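Local atomic coordinates of cytokinin riboside 5'-monophosphate phosphoribohydrolase (Corynebacterium glutamicum, PDB entry 5ZBL), a protein that belongs to the SLOG clan and folds as a Rossmann-like alpha/beta domain around a parallel sheet, pairing with a second copy of itself. Residues A[19-22]-A[27-30]; A[61-66]-A[82-87]; A[75-80]-A[94-99]; A[121-126]-A[139-144]; A[150-155]-A[170-175]. One frame throughout, in Å; residues are numbered along the deposited sequence.

The contacts follow the chain through one Rossmann-like alpha/beta domain and join loops or helices to its parallel sheet and to one another. Contacts 4 and 5 lie closest, with centres about 9 Å apart: their strands 139-142 and 173-175 are sheet neighbours, and one 1,2-ethanediol bonds to D143 and E175. Contact 1 meets contact 4 where Y142 OH bonds to the carbonyl of A30. Contacts 2 and 3 touch through L82 and L77, their centres about 19 Å apart. Contacts 3 and 5 lie on opposite sides of the chain's centre, about 30 Å apart. Contact 1's phosphate, probably from the crystallisation liquor like contact 3's sulfate, sits on the apparent PGGxGTxxE signature that starts contact 4's helix.

Contact 1: residues A[19-22]-A[27-30]; sequences SALG and YTQA. With PO4 (phosphate ion), chain G.
This is a partly buried, water-bridged contact in which L21 and G22, in the loop leaving strand 12-16, lie against Y27 and T28 in the first turns of helix 25-40. The direct part is van der Waals: Y27 CD2 stands 3.7 Å from L21 O and 4.0 Å from G22 CA, both approached obliquely to the ring. A water supplies the polar link. It donates to L21 O at 2.8 Å and accepts from T28 OG1, also at 2.8 Å, so the helix hydroxyl holds the loop carbonyl indirectly, while L21 CD2 passes 3.9 Å from the same OG1. The loop joins the first strand of the Rossmann-like sheet to its first helix, and G22 takes it with a positive phi of 87°. With CG beside its backbone N (chi1 -55°), Y27 directs its ring toward L21 O and G22, and its hydroxyl bonds to R161 of the second subunit, whose F163 meets the ring edge-to-face. Nearer strand 12-16, S19 N points almost straight at phosphate O1 (3.1 Å, 172°) and S19 OG bonds to the same oxygen. G118 N and T119 OG1, probably in the family's PGGxGTxxE signature at the start of helix 117-130, also hold the ion.

Contact 2: residues A[61-66]-A[82-87]; sequences AFLESG and LGHEKL
L63, near the end of helix 53-64, carries this contact with H84, K86 and L87 of the loop that leads into strand 89-93. Its CB points at that loop but stops 5.3 Å from K86 O. CG sets off beside the backbone N (chi1 -71°) and closes the gap to 4.3 Å from the same oxygen. The fork then divides the work. CD1, placed by the extended second torsion (175°), goes deepest: it presses on K86 O at 3.4 Å, reaches H84 NE2 at 4.0 Å and meets L87 CD2 at 4.3 Å. CD2 stays at the margin, 4.1 Å from K86 O. CD1 therefore sits among a backbone carbonyl, an imidazole and another leucine branch, and it approaches the imidazole obliquely while the two side chains run past each other in opposite directions.

The helix itself ends just beyond L63 in a Schellman motif. G66, with a phi of 99°, turns the chain away and its N bonds back to L63 O at 3.0 Å, so the residue that makes the contact also supplies an acceptor for the helix end. On the loop side, the H84 ring is held from within its own segment: L87 CD2 lies 3.4 Å above one face, offset toward the rim, and K86 CA sits at the ring edge. L87 CB leads away from the helix, yet the side chain brings CD2 back over the imidazole. Backbone bonding of H84 to G49 ties the loop to the turn after strand 44-47, and L63 also touches T88.

Contact 3: residues A[75-80]-A[94-99]; sequences ESLMKG and PDMHIR. With SO4 (sulfate ion), chain H.
Two backbone carbonyls grip the guanidinium group of R99, G48 O taking NH2 and V72 O taking NE, and L77 lays a methyl over one face of it. L77 CD1 lies 3.6 Å above the guanidinium plane, offset toward the rim, and is 3.9 Å from NH1. The two side chains cross at about a right angle. The arginine arrives there fully stretched, with CG anti to the backbone N (chi1 -169°) and an extended chain as far as NE; the two carbonyl bonds then fix the rotation of the flat group beneath the leucine. M96 adds an apolar neighbour on the same methyl, its SD 4.2 Å from L77 CD1.

The start of helix 96-106 is capped from within. D95 is the N-cap, and I98 N meets its OD1 at 3.0 Å with an angle of 165°, approaching nearly along the carboxylate C-O direction. The first amide of the helix, M96 N, points instead at sulfate O4, at 3.0 Å and 175°. M96 CE touches sulfate O1 at 3.6 Å, because the methionine chain bends at both chi2 and chi3. An anion at the N-terminal end of a helix is probably favoured by the M96 amide and the helix dipole.

Helix 75-79 follows directly on strand 69-74 and helix 96-106 on strand 89-93, neighbouring parallel strands of the sheet. The contact thus bridges two successive helices at the C-terminal ends of these strands, with L132 of the second subunit packed on L77.

Contact 4: residues A[121-126]-A[139-144]; sequences EELFEV and VALYDV. With EDO (1,2-ethanediol), chain E.
L123 of helix 117-130 wedges its two methyls against V139 and L141 of strand 139-142, the tight half of the contact. CD2 meets L141 CD2 at 3.5 Å and CD1 meets V139 CG1 at 3.6 Å, while CD1 lies 3.9 Å from L141 CD2. With CG anti to the backbone N (chi1 174°), the fork reaches sheetward and falls between the two strand residues, crossing L141 at about a right angle and V139 obliquely. One turn on, the fit is slacker: V126 CG2 and V139 CG2 touch at 3.9 Å, although V126 CB points at the strand.

The two elements belong to the beta-alpha-beta unit of strand 110-112, helix 117-130 and strand 139-142. Short segments of helix and strand run nearly antiparallel, at 153°, with their axes 10.3 Å apart, as expected of a helix laid on a parallel sheet. F110 and A112 of the preceding strand fill in beneath V126 and L123.

Off the helix's other side, E121 and E125 both bridge to K100, close to the second subunit. Past the strand end, D143 centres an inverse gamma turn, and its OD2 accepts from O2 of 1,2-ethanediol at 2.6 Å; W148 N and Q149 NE2 also hold the carboxylate.

Contact 5: residues A[150-155]-A[170-175]; sequences PLLEML and ECLIVE. With EDO (1,2-ethanediol), chain E.
L152 of helix 149-160 meets L172 and V174 near strand 173-175 with its two methyls, one for each partner. CD2 touches L172 CD2 at 3.9 Å, the two leucines meeting at a slant. CD1 faces V174 tip to tip, 4.1 Å from CG1 and 4.2 Å from CG2. These are ordinary apolar distances, and the 120 Å² buried between the segments marks a small contact near the surface. L172 gains its place through CG anti to the backbone N (chi1 174°), which carries its branch across toward the helix.

A second shell of neighbours backs both partners. L141, in the adjacent strand 139-142, packs on L152 and on L172, and W127 of helix 117-130 lies on L172 and L155. The backbone of I173 pairs with V139 and L141, and E175 with L141 and D143, so V174 is carried on a strand hydrogen-bonded to its neighbour. That strand is the outermost one on its side of the Rossmann-like parallel sheet within this chain, and helix 149-160 packs against it there.

Farther out, E175 OE2 accepts from O1 of 1,2-ethanediol at 2.9 Å. The diol also lies by V174, its C2 3.5 Å from V174 O. Just before L152 in the helix, L151 packs on L120 and F124 and also meets M154 of the second subunit.

Contact 1: residues A[19-22]-A[27-30]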
# COMPACT_ATOMS: atom_id res chain seq x y z
N SER A 19 5.67 -12.58 4.90
CA SER A 19 5.66 -14.04 4.71
C SER A 19 7.08 -14.55 4.51
O SER A 19 7.26 -15.71 4.18
CB SER A 19 4.81 -14.44 3.51
OG SER A 19 5.29 -13.72 2.40
N ALA A 20 8.07 -13.67 4.66
CA ALA A 20 9.46 -14.08 4.83
C ALA A 20 9.87 -13.85 6.31
O ALA A 20 9.24 -13.08 7.03
CB ALA A 20 10.36 -13.30 3.89
N LEU A 21 10.89 -14.58 6.76
CA LEU A 21 11.47 -14.41 8.08
C LEU A 21 12.42 -13.26 8.15
O LEU A 21 12.67 -12.71 9.22
CB LEU A 21 12.23 -15.67 8.50
CG LEU A 21 11.36 -16.94 8.71
CD1 LEU A 21 12.25 -18.17 8.72
CD2 LEU A 21 10.52 -16.86 9.98
N GLY A 22 12.99 -12.89 7.02
CA GLY A 22 14.04 -11.88 7.02
C GLY A 22 15.41 -12.52 7.26
O GLY A 22 15.51 -13.67 7.66
N TYR A 27 14.22 -10.51 13.97
CA TYR A 27 12.86 -10.21 13.57
C TYR A 27 11.89 -11.20 14.21
O TYR A 27 10.87 -10.80 14.80
CB TYR A 27 12.75 -10.22 12.03
CG TYR A 27 13.73 -9.29 11.32
CD1 TYR A 27 13.77 -7.95 11.60
CD2 TYR A 27 14.60 -9.78 10.35
CE1 TYR A 27 14.67 -7.11 10.98
CE2 TYR A 27 15.50 -8.96 9.73
CZ TYR A 27 15.53 -7.62 10.05
OH TYR A 27 16.42 -6.79 9.43
N THR A 28 12.24 -12.49 14.09
CA THR A 28 11.55 -13.58 14.78
C THR A 28 11.46 -13.35 16.28
O THR A 28 10.37 -13.51 16.87
CB THR A 28 12.23 -14.95 14.53
OG1 THR A 28 12.07 -15.32 13.16
CG2 THR A 28 11.62 -16.05 15.42
N GLN A 29 12.57 -13.01 16.90
CA GLN A 29 12.56 -12.87 18.36
C GLN A 29 11.72 -11.67 18.74
O GLN A 29 11.02 -11.71 19.76
CB GLN A 29 13.97 -12.71 18.92
CG GLN A 29 14.90 -13.92 18.73
CD GLN A 29 16.38 -13.55 18.88
OE1 GLN A 29 16.72 -12.59 19.59
NE2 GLN A 29 17.27 -14.28 18.18
N ALA A 30 11.81 -10.60 17.94
CA ALA A 30 11.06 -9.38 18.21
C ALA A 30 9.59 -9.66 18.07
O ALA A 30 8.82 -9.07 18.79
CB ALA A 30 11.46 -8.26 17.26
P PO4 G . 4.57 -9.60 2.31
O1 PO4 G . 5.69 -10.57 2.54
O2 PO4 G . 3.26 -10.35 2.35
O3 PO4 G . 4.55 -8.56 3.41
O4 PO4 G . 4.78 -8.98 0.97
O HOH W 1 13.54 -13.48 11.74

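Contact 2: residues A[61-66]-A[82-87]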
# COMPACT_ATOMS: atom_id res chain seq x y z
N ALA A 61 3.41 -17.66 18.35
CA ALA A 61 3.83 -17.12 19.63
C ALA A 61 2.67 -16.69 20.48
O ALA A 61 2.74 -16.80 21.73
CB ALA A 61 4.84 -15.99 19.46
N PHE A 62 1.59 -16.22 19.85
CA PHE A 62 0.37 -15.81 20.59
C PHE A 62 -0.27 -17.10 21.12
O PHE A 62 -0.72 -17.18 22.27
CB PHE A 62 -0.65 -15.07 19.72
CG PHE A 62 -0.57 -13.57 19.75
CD1 PHE A 62 0.32 -12.88 18.92
CD2 PHE A 62 -1.48 -12.82 20.49
CE1 PHE A 62 0.34 -11.50 18.88
CE2 PHE A 62 -1.44 -11.42 20.46
CZ PHE A 62 -0.55 -10.77 19.63
N LEU A 63 -0.34 -18.08 20.24
CA LEU A 63 -0.89 -19.39 20.59
C LEU A 63 -0.11 -20.00 21.75
O LEU A 63 -0.69 -20.29 22.80
CB LEU A 63 -0.90 -20.33 19.40
CG LEU A 63 -1.93 -19.98 18.32
CD1 LEU A 63 -1.71 -20.93 17.14
CD2 LEU A 63 -3.37 -20.03 18.84
N GLU A 64 1.21 -20.11 21.59
CA GLU A 64 2.05 -20.77 22.58
C GLU A 64 2.20 -20.04 23.90
O GLU A 64 2.67 -20.65 24.83
CB GLU A 64 3.43 -21.06 22.01
CG GLU A 64 3.37 -22.16 20.99
CD GLU A 64 4.61 -22.29 20.15
OE1 GLU A 64 5.65 -21.68 20.49
OE2 GLU A 64 4.53 -23.04 19.16
N SER A 65 1.84 -18.76 23.98
CA SER A 65 1.77 -18.02 25.25
C SER A 65 0.41 -18.11 25.95
O SER A 65 0.23 -17.49 26.99
CB SER A 65 2.05 -16.53 25.04
OG SER A 65 3.08 -16.27 24.13
N GLY A 66 -0.56 -18.82 25.38
CA GLY A 66 -1.90 -18.91 25.98
C GLY A 66 -2.96 -17.99 25.39
O GLY A 66 -4.06 -17.91 25.94
N LEU A 82 -1.59 -22.51 1.88
CA LEU A 82 -0.88 -21.49 2.67
C LEU A 82 -1.47 -21.16 4.07
O LEU A 82 -0.86 -20.41 4.85
CB LEU A 82 -0.83 -20.19 1.87
CG LEU A 82 0.07 -20.20 0.62
CD1 LEU A 82 -0.37 -19.16 -0.40
CD2 LEU A 82 1.51 -19.97 1.03
N GLY A 83 -2.64 -21.73 4.40
CA GLY A 83 -3.34 -21.40 5.62
C GLY A 83 -2.75 -22.10 6.82
O GLY A 83 -2.30 -23.21 6.73
N HIS A 84 -2.75 -21.42 7.96
CA HIS A 84 -2.28 -22.02 9.21
C HIS A 84 -3.37 -22.94 9.83
O HIS A 84 -4.54 -22.58 9.86
CB HIS A 84 -1.96 -20.89 10.15
CG HIS A 84 -1.29 -21.30 11.41
ND1 HIS A 84 -0.01 -20.90 11.73
CD2 HIS A 84 -1.73 -22.02 12.45
CE1 HIS A 84 0.29 -21.34 12.93
NE2 HIS A 84 -0.74 -22.02 13.39
N GLU A 85 -2.95 -24.08 10.35
CA GLU A 85 -3.84 -25.22 10.64
C GLU A 85 -4.20 -25.42 12.10
O GLU A 85 -4.92 -26.35 12.42
CB GLU A 85 -3.21 -26.52 10.12
CG GLU A 85 -2.65 -26.38 8.70
CD GLU A 85 -2.52 -27.69 7.96
OE1 GLU A 85 -2.30 -28.73 8.61
OE2 GLU A 85 -2.64 -27.68 6.71
N LYS A 86 -3.70 -24.57 12.99
CA LYS A 86 -3.97 -24.64 14.42
C LYS A 86 -4.31 -23.31 15.09
O LYS A 86 -4.09 -23.15 16.29
CB LYS A 86 -2.79 -25.31 15.13
CG LYS A 86 -2.21 -26.52 14.40
CD LYS A 86 -1.10 -27.22 15.19
CE LYS A 86 -1.02 -28.71 14.86
NZ LYS A 86 -2.18 -29.44 15.46
N LEU A 87 -4.90 -22.39 14.34
CA LEU A 87 -5.47 -21.15 14.88
C LEU A 87 -6.77 -21.38 15.64
O LEU A 87 -7.51 -22.33 15.36
CB LEU A 87 -5.76 -20.14 13.78
CG LEU A 87 -4.61 -19.86 12.82
CD1 LEU A 87 -5.13 -19.01 11.66
CD2 LEU A 87 -3.44 -19.23 13.57

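Contact 3: residues A[75-80]-A[94-99]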
# COMPACT_ATOMS: atom_id res chain seq x y z
N GLU A 75 -10.09 -17.86 -0.40
CA GLU A 75 -10.08 -19.16 -1.10
C GLU A 75 -8.84 -19.35 -1.96
O GLU A 75 -8.22 -20.41 -1.90
CB GLU A 75 -11.34 -19.39 -1.97
CG GLU A 75 -12.31 -20.42 -1.40
CD GLU A 75 -11.75 -21.82 -1.37
OE1 GLU A 75 -11.75 -22.50 -2.42
OE2 GLU A 75 -11.33 -22.25 -0.29
N SER A 76 -8.48 -18.32 -2.75
CA SER A 76 -7.27 -18.41 -3.60
C SER A 76 -6.05 -18.86 -2.83
O SER A 76 -5.52 -19.92 -3.10
CB SER A 76 -6.96 -17.09 -4.30
OG SER A 76 -7.55 -17.07 -5.58
N LEU A 77 -5.64 -18.07 -1.85
CA LEU A 77 -4.45 -18.40 -1.01
C LEU A 77 -4.62 -19.73 -0.27
O LEU A 77 -3.65 -20.46 -0.08
CB LEU A 77 -4.17 -17.28 0.00
CG LEU A 77 -3.93 -15.85 -0.53
CD1 LEU A 77 -3.85 -14.89 0.64
CD2 LEU A 77 -2.69 -15.72 -1.41
N MET A 78 -5.86 -20.05 0.12
CA MET A 78 -6.19 -21.31 0.79
C MET A 78 -5.99 -22.52 -0.10
O MET A 78 -5.43 -23.52 0.35
CB MET A 78 -7.64 -21.30 1.29
CG MET A 78 -7.96 -22.40 2.29
SD MET A 78 -7.12 -22.06 3.85
CE MET A 78 -7.09 -23.71 4.58
N LYS A 79 -6.49 -22.47 -1.34
CA LYS A 79 -6.22 -23.54 -2.32
C LYS A 79 -4.72 -23.65 -2.56
O LYS A 79 -4.24 -24.71 -2.96
CB LYS A 79 -6.90 -23.28 -3.68
CG LYS A 79 -8.36 -23.70 -3.82
CD LYS A 79 -9.09 -22.84 -4.86
CE LYS A 79 -9.90 -23.66 -5.86
NZ LYS A 79 -10.75 -24.70 -5.22
N GLY A 80 -3.97 -22.56 -2.35
CA GLY A 80 -2.51 -22.60 -2.34
C GLY A 80 -1.81 -23.36 -1.22
O GLY A 80 -0.58 -23.32 -1.15
N PRO A 94 -14.37 -14.65 0.27
CA PRO A 94 -14.32 -14.85 -1.18
C PRO A 94 -13.15 -14.18 -1.89
O PRO A 94 -12.67 -14.74 -2.83
CB PRO A 94 -15.61 -14.19 -1.66
CG PRO A 94 -16.53 -14.32 -0.53
CD PRO A 94 -15.66 -14.07 0.66
N ASP A 95 -12.74 -12.99 -1.45
CA ASP A 95 -11.65 -12.21 -2.10
C ASP A 95 -10.85 -11.37 -1.14
O ASP A 95 -11.18 -11.25 0.05
CB ASP A 95 -12.20 -11.37 -3.25
CG ASP A 95 -13.22 -10.38 -2.81
OD1 ASP A 95 -12.89 -9.57 -1.91
OD2 ASP A 95 -14.34 -10.40 -3.36
N MET A 96 -9.78 -10.79 -1.68
CA MET A 96 -8.81 -10.01 -0.93
C MET A 96 -9.37 -8.72 -0.39
O MET A 96 -8.95 -8.28 0.66
CB MET A 96 -7.57 -9.70 -1.79
CG MET A 96 -6.26 -9.87 -1.03
SD MET A 96 -5.58 -11.55 -1.17
CE MET A 96 -5.03 -11.59 -2.88
N HIS A 97 -10.32 -8.13 -1.08
CA HIS A 97 -11.05 -6.97 -0.57
C HIS A 97 -11.68 -7.30 0.79
O HIS A 97 -11.46 -6.60 1.78
CB HIS A 97 -12.17 -6.62 -1.56
CG HIS A 97 -12.89 -5.33 -1.28
ND1 HIS A 97 -14.25 -5.19 -1.44
CD2 HIS A 97 -12.44 -4.11 -0.91
CE1 HIS A 97 -14.61 -3.95 -1.18
NE2 HIS A 97 -13.53 -3.27 -0.85
N ILE A 98 -12.48 -8.37 0.79
CA ILE A 98 -13.24 -8.77 1.94
C ILE A 98 -12.20 -9.14 3.00
O ILE A 98 -12.33 -8.73 4.17
CB ILE A 98 -14.26 -9.90 1.58
CG1 ILE A 98 -15.33 -9.35 0.62
CG2 ILE A 98 -14.98 -10.41 2.83
CD1 ILE A 98 -16.14 -10.43 -0.08
N ARG A 99 -11.12 -9.82 2.61
CA ARG A 99 -10.13 -10.15 3.62
C ARG A 99 -9.67 -8.91 4.45
O ARG A 99 -9.70 -8.92 5.69
CB ARG A 99 -8.97 -10.84 2.98
CG ARG A 99 -8.02 -11.45 3.96
CD ARG A 99 -6.71 -11.47 3.31
NE ARG A 99 -5.75 -12.33 3.93
CZ ARG A 99 -4.48 -12.36 3.55
NH1 ARG A 99 -4.05 -11.53 2.58
NH2 ARG A 99 -3.64 -13.21 4.16
S SO4 H . -8.69 -12.52 -5.07
O1 SO4 H . -7.30 -12.42 -5.59
O2 SO4 H . -9.53 -12.97 -6.21
O3 SO4 H . -8.72 -13.49 -3.95
O4 SO4 H . -9.19 -11.19 -4.61

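Contact 4: residues A[121-126]-A[139-144]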
# COMPACT_ATOMS: atom_id res chain seq x y z
N GLU A 121 1.57 -2.33 1.67
CA GLU A 121 0.24 -2.10 1.12
C GLU A 121 -0.86 -2.07 2.21
O GLU A 121 -1.74 -1.19 2.20
CB GLU A 121 -0.09 -3.15 0.11
CG GLU A 121 -1.28 -2.87 -0.76
CD GLU A 121 -2.60 -3.21 -0.10
OE1 GLU A 121 -2.65 -4.23 0.63
OE2 GLU A 121 -3.60 -2.45 -0.30
N GLU A 122 -0.85 -3.04 3.11
CA GLU A 122 -1.89 -3.07 4.15
C GLU A 122 -1.79 -1.80 5.00
O GLU A 122 -2.80 -1.25 5.38
CB GLU A 122 -1.83 -4.34 5.01
CG GLU A 122 -2.60 -5.53 4.43
CD GLU A 122 -1.95 -6.91 4.70
OE1 GLU A 122 -0.70 -6.99 4.84
OE2 GLU A 122 -2.70 -7.94 4.74
N LEU A 123 -0.58 -1.33 5.26
CA LEU A 123 -0.37 -0.22 6.14
C LEU A 123 -0.91 1.08 5.51
O LEU A 123 -1.58 1.88 6.16
CB LEU A 123 1.11 -0.10 6.49
CG LEU A 123 1.48 1.13 7.32
CD1 LEU A 123 0.87 1.00 8.66
CD2 LEU A 123 2.98 1.32 7.40
N PHE A 124 -0.61 1.26 4.25
CA PHE A 124 -1.07 2.43 3.52
C PHE A 124 -2.57 2.41 3.24
O PHE A 124 -3.22 3.47 3.14
CB PHE A 124 -0.24 2.60 2.24
CG PHE A 124 1.07 3.28 2.48
CD1 PHE A 124 1.09 4.62 2.83
CD2 PHE A 124 2.26 2.61 2.38
CE1 PHE A 124 2.27 5.28 3.07
CE2 PHE A 124 3.46 3.25 2.64
CZ PHE A 124 3.45 4.59 2.99
N GLU A 125 -3.11 1.21 3.11
CA GLU A 125 -4.53 0.97 3.07
C GLU A 125 -5.24 1.49 4.34
O GLU A 125 -6.18 2.32 4.23
CB GLU A 125 -4.80 -0.50 2.81
CG GLU A 125 -6.24 -0.98 2.74
CD GLU A 125 -6.94 -0.59 1.48
OE1 GLU A 125 -7.24 -1.47 0.64
OE2 GLU A 125 -7.19 0.60 1.36
N VAL A 126 -4.76 1.12 5.54
CA VAL A 126 -5.49 1.62 6.71
C VAL A 126 -5.35 3.14 6.83
O VAL A 126 -6.29 3.79 7.24
CB VAL A 126 -5.17 0.89 8.03
CG1 VAL A 126 -5.31 -0.60 7.84
CG2 VAL A 126 -3.80 1.23 8.56
N VAL A 139 -2.61 3.18 14.81
CA VAL A 139 -1.72 2.45 13.89
C VAL A 139 -0.31 2.59 14.44
O VAL A 139 0.12 3.70 14.77
CB VAL A 139 -1.79 3.01 12.49
CG1 VAL A 139 -0.89 2.23 11.53
CG2 VAL A 139 -3.23 2.98 12.03
N ALA A 140 0.37 1.46 14.61
CA ALA A 140 1.69 1.45 15.22
C ALA A 140 2.70 0.76 14.32
O ALA A 140 2.41 -0.29 13.74
CB ALA A 140 1.64 0.76 16.56
N LEU A 141 3.88 1.35 14.22
CA LEU A 141 4.99 0.76 13.49
C LEU A 141 5.97 0.17 14.50
O LEU A 141 6.54 0.87 15.31
CB LEU A 141 5.68 1.82 12.63
CG LEU A 141 4.81 2.65 11.69
CD1 LEU A 141 5.73 3.57 10.90
CD2 LEU A 141 4.01 1.74 10.77
N TYR A 142 6.11 -1.15 14.46
CA TYR A 142 7.01 -1.86 15.35
C TYR A 142 8.39 -1.77 14.71
O TYR A 142 8.72 -2.53 13.76
CB TYR A 142 6.52 -3.31 15.54
CG TYR A 142 7.24 -4.19 16.56
CD1 TYR A 142 7.77 -3.67 17.74
CD2 TYR A 142 7.35 -5.57 16.34
CE1 TYR A 142 8.38 -4.49 18.65
CE2 TYR A 142 7.95 -6.40 17.26
CZ TYR A 142 8.49 -5.86 18.41
OH TYR A 142 9.13 -6.68 19.37
N ASP A 143 9.21 -0.86 15.25
CA ASP A 143 10.45 -0.44 14.61
C ASP A 143 11.68 -1.33 14.93
O ASP A 143 12.71 -0.86 15.40
CB ASP A 143 10.68 1.03 14.95
CG ASP A 143 11.63 1.73 14.01
OD1 ASP A 143 11.72 1.35 12.81
OD2 ASP A 143 12.25 2.71 14.48
N VAL A 144 11.56 -2.61 14.64
CA VAL A 144 12.60 -3.58 14.97
C VAL A 144 13.84 -3.23 14.16
O VAL A 144 13.78 -3.32 12.94
CB VAL A 144 12.21 -5.03 14.62
CG1 VAL A 144 13.34 -5.97 14.88
CG2 VAL A 144 11.01 -5.46 15.42
C1 EDO E . 11.92 4.46 19.09
O1 EDO E . 11.04 5.31 19.81
C2 EDO E . 11.29 4.08 17.74
O2 EDO E . 12.27 4.02 16.71

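Contact 5: residues A[150-155]-A[170-175]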
# COMPACT_ATOMS: atom_id res chain seq x y z
N PRO A 150 13.41 4.48 7.23
CA PRO A 150 13.39 5.05 5.89
C PRO A 150 11.99 5.45 5.34
O PRO A 150 11.86 6.41 4.59
CB PRO A 150 14.04 3.95 5.02
CG PRO A 150 14.80 3.07 5.98
CD PRO A 150 14.08 3.16 7.29
N LEU A 151 10.96 4.71 5.71
CA LEU A 151 9.60 5.09 5.34
C LEU A 151 9.19 6.36 6.03
O LEU A 151 8.46 7.16 5.46
CB LEU A 151 8.61 4.01 5.73
CG LEU A 151 7.20 4.29 5.22
CD1 LEU A 151 7.04 3.94 3.74
CD2 LEU A 151 6.22 3.57 6.11
N LEU A 152 9.61 6.54 7.28
CA LEU A 152 9.28 7.77 7.99
C LEU A 152 9.91 8.98 7.30
O LEU A 152 9.26 10.03 7.18
CB LEU A 152 9.75 7.69 9.44
CG LEU A 152 8.94 6.80 10.39
CD1 LEU A 152 9.51 7.03 11.77
CD2 LEU A 152 7.46 7.11 10.38
N GLU A 153 11.15 8.82 6.83
CA GLU A 153 11.79 9.82 6.01
C GLU A 153 10.94 10.15 4.79
O GLU A 153 10.66 11.32 4.53
CB GLU A 153 13.18 9.37 5.57
CG GLU A 153 13.98 10.45 4.83
CD GLU A 153 14.13 11.76 5.64
OE1 GLU A 153 14.33 11.68 6.88
OE2 GLU A 153 14.08 12.85 5.02
N MET A 154 10.51 9.10 4.09
CA MET A 154 9.68 9.28 2.93
C MET A 154 8.44 10.10 3.28
O MET A 154 8.13 11.01 2.53
CB MET A 154 9.28 7.92 2.28
CG MET A 154 8.45 8.02 0.98
SD MET A 154 9.20 8.92 -0.44
CE MET A 154 7.79 9.18 -1.49
N LEU A 155 7.76 9.76 4.38
CA LEU A 155 6.55 10.42 4.80
C LEU A 155 6.78 11.84 5.25
O LEU A 155 5.95 12.70 5.02
CB LEU A 155 5.90 9.68 5.98
CG LEU A 155 5.29 8.32 5.65
CD1 LEU A 155 4.65 7.76 6.92
CD2 LEU A 155 4.27 8.42 4.52
N GLU A 170 1.29 12.81 12.51
CA GLU A 170 1.85 12.93 13.88
C GLU A 170 1.14 12.19 15.03
O GLU A 170 1.60 12.23 16.16
CB GLU A 170 2.02 14.44 14.21
CG GLU A 170 2.80 14.81 15.48
CD GLU A 170 4.08 14.00 15.74
OE1 GLU A 170 4.99 14.03 14.88
OE2 GLU A 170 4.19 13.37 16.82
N CYS A 171 0.04 11.50 14.76
CA CYS A 171 -0.62 10.61 15.77
C CYS A 171 -0.23 9.13 15.57
O CYS A 171 -0.83 8.20 16.13
CB CYS A 171 -2.14 10.81 15.69
SG CYS A 171 -2.66 11.36 14.04
N LEU A 172 0.82 8.94 14.78
CA LEU A 172 1.36 7.65 14.41
C LEU A 172 2.26 7.10 15.53
O LEU A 172 3.21 7.76 15.91
CB LEU A 172 2.19 7.84 13.13
CG LEU A 172 2.95 6.62 12.64
CD1 LEU A 172 1.97 5.48 12.41
CD2 LEU A 172 3.72 6.98 11.39
N ILE A 173 1.99 5.89 16.02
CA ILE A 173 2.88 5.29 17.03
C ILE A 173 4.04 4.61 16.32
O ILE A 173 3.85 3.91 15.36
CB ILE A 173 2.12 4.29 17.93
CG1 ILE A 173 0.96 4.99 18.67
CG2 ILE A 173 3.04 3.68 18.94
CD1 ILE A 173 -0.18 4.05 18.94
N VAL A 174 5.25 4.90 16.77
CA VAL A 174 6.48 4.25 16.26
C VAL A 174 7.34 3.78 17.45
O VAL A 174 7.82 4.60 18.18
CB VAL A 174 7.31 5.25 15.43
CG1 VAL A 174 8.57 4.56 14.86
CG2 VAL A 174 6.44 5.87 14.34
N GLU A 175 7.53 2.48 17.65
CA GLU A 175 8.34 2.04 18.79
C GLU A 175 9.14 0.77 18.47
O GLU A 175 8.67 -0.07 17.78
CB GLU A 175 7.49 1.81 20.02
CG GLU A 175 6.73 3.00 20.61
CD GLU A 175 7.56 4.22 21.06
OE1 GLU A 175 6.91 5.29 21.20
OE2 GLU A 175 8.81 4.16 21.26
C1 EDO E . 11.92 4.46 19.09
O1 EDO E . 11.04 5.31 19.81
C2 EDO E . 11.29 4.08 17.74
O2 EDO E . 12.27 4.02 16.71